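Local coordinates for Lmo0325 protein (Listeria monocytogenes EGD-e, PDB 4RYK) that probably binds DNA as a transcriptional regulator of the Rgg type, joining a helix-turn-helix domain to an all-helical C-terminal domain, at residues I185-K188 and S189-K192. Sequence-based numbering, arbitrary orientation.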
loop_
_atom_site.group_PDB
_atom_site.type_symbol
_atom_site.label_atom_id
_atom_site.label_comp_id
_atom_site.label_asym_id
_atom_site.label_seq_id
_atom_site.Cartn_x
_atom_site.Cartn_y
_atom_site.Cartn_z
ATOM N N ILE A 185 -2.823 23.274 7.775
ATOM C CA ILE A 185 -3.944 22.326 7.951
ATOM C C ILE A 185 -3.638 20.908 7.438
ATOM O O ILE A 185 -3.958 19.928 8.109
ATOM C CB ILE A 185 -5.178 22.814 7.208
ATOM C CG1 ILE A 185 -5.532 24.254 7.598
ATOM C CG2 ILE A 185 -6.341 21.874 7.433
ATOM C CD1 ILE A 185 -6.343 24.402 8.853
HETATM N N MSE A 186 -3.054 20.818 6.233
HETATM C CA MSE A 186 -2.571 19.558 5.592
HETATM C C MSE A 186 -1.731 18.849 6.646
HETATM O O MSE A 186 -1.869 17.637 6.854
HETATM C CB MSE A 186 -1.812 19.774 4.213
HETATM C CG MSE A 186 -1.188 18.730 3.095
HETATM SE SE MSE A 186 0.522 18.115 3.986
HETATM C CE MSE A 186 1.392 19.635 3.137
ATOM N N LEU A 187 -0.811 19.551 7.289
ATOM C CA LEU A 187 0.104 18.865 8.228
ATOM C C LEU A 187 -0.624 18.122 9.335
ATOM O O LEU A 187 -0.166 17.082 9.724
ATOM C CB LEU A 187 1.139 19.785 8.862
ATOM C CG LEU A 187 2.290 20.242 7.985
ATOM C CD1 LEU A 187 3.227 21.124 8.817
ATOM C CD2 LEU A 187 3.024 19.043 7.371
ATOM N N LYS A 188 -1.742 18.633 9.826
ATOM C CA LYS A 188 -2.501 17.914 10.855
ATOM C C LYS A 188 -3.015 16.571 10.314
ATOM O O LYS A 188 -3.113 15.607 11.021
ATOM C CB LYS A 188 -3.683 18.724 11.304
ATOM C CG LYS A 188 -3.260 20.043 11.898
ATOM C CD LYS A 188 -4.410 20.753 12.593
ATOM C CE LYS A 188 -5.662 20.789 11.733
ATOM N NZ LYS A 188 -6.682 21.742 12.276
ATOM N N SER A 189 -3.350 16.509 9.047
ATOM C CA SER A 189 -3.821 15.240 8.536
ATOM C C SER A 189 -2.630 14.312 8.222
ATOM O O SER A 189 -2.711 13.110 8.451
ATOM C CB SER A 189 -4.759 15.444 7.341
ATOM O OG SER A 189 -4.019 15.671 6.149
ATOM N N TYR A 190 -1.526 14.870 7.756
ATOM C CA TYR A 190 -0.302 14.125 7.601
ATOM C C TYR A 190 0.053 13.330 8.879
ATOM O O TYR A 190 0.419 12.168 8.815
ATOM C CB TYR A 190 0.842 15.073 7.197
ATOM C CG TYR A 190 2.202 14.466 7.481
ATOM C CD1 TYR A 190 2.639 13.377 6.761
ATOM C CD2 TYR A 190 3.028 14.955 8.505
ATOM C CE1 TYR A 190 3.861 12.776 7.048
ATOM C CE2 TYR A 190 4.264 14.382 8.782
ATOM C CZ TYR A 190 4.680 13.293 8.049
ATOM O OH TYR A 190 5.871 12.634 8.301
ATOM N N GLU A 191 -0.090 13.953 10.036
ATOM C CA GLU A 191 0.285 13.334 11.286
ATOM C C GLU A 191 -0.540 12.065 11.592
ATOM O O GLU A 191 -0.047 11.173 12.202
ATOM C CB GLU A 191 0.168 14.372 12.449
ATOM C CG GLU A 191 1.286 15.420 12.454
ATOM C CD GLU A 191 2.668 14.805 12.755
ATOM O OE1 GLU A 191 2.710 13.735 13.409
ATOM O OE2 GLU A 191 3.719 15.373 12.344
ATOM N N LYS A 192 -1.797 12.024 11.191
ATOM C CA LYS A 192 -2.625 10.809 11.264
ATOM C C LYS A 192 -2.223 9.819 10.180
ATOM O O LYS A 192 -1.937 8.637 10.429
ATOM C CB LYS A 192 -4.085 11.160 11.003
ATOM C CG LYS A 192 -4.662 12.293 11.816
ATOM C CD LYS A 192 -4.591 11.948 13.291
ATOM C CE LYS A 192 -4.989 13.122 14.178
ATOM N NZ LYS A 192 -6.464 13.330 14.187
#
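Met186 O takes Ser189 OG at 3.0 Å and Tyr190 N at 2.9 Å, so one carbonyl in the C-terminal half of helix 176-193, in the TPR-like Rgg C-terminal domain, serves both a side-chain and a backbone donor. The hydrogen bond from Tyr190 N is the usual i to i+4 helix link, with its donor nearly in line with C=O (164°). The hydroxyl comes in well off that line, at 133°, in the carbonyl plane on a lone pair; a chi1 of 81° sets OG between the serine's own N and carbonyl carbon and folds it back over the preceding turn. The buried serine hydroxyl thus finds an acceptor within its own helix. One residue on, Glu191 N reaches Leu187 O at 3.1 Å, and this same oxygen sits at the edge of the Tyr190 ring, near its plane. Leu187 CD2 meets ring atom CD2 of Tyr190 at 4.2 Å, and the selenium of Met186, a selenomethionine, lies 4.4 Å from Tyr190 CB. Further out, Met186 and Ser189 pack on Phe203 of helix 197-216, while Phe207 meets the tyrosine ring edge-to-face. Exposed Lys192 makes a cation-pi contact with Phe74 of the second subunit. Tyr190 OH hydrogen-bonds Glu232 OE1.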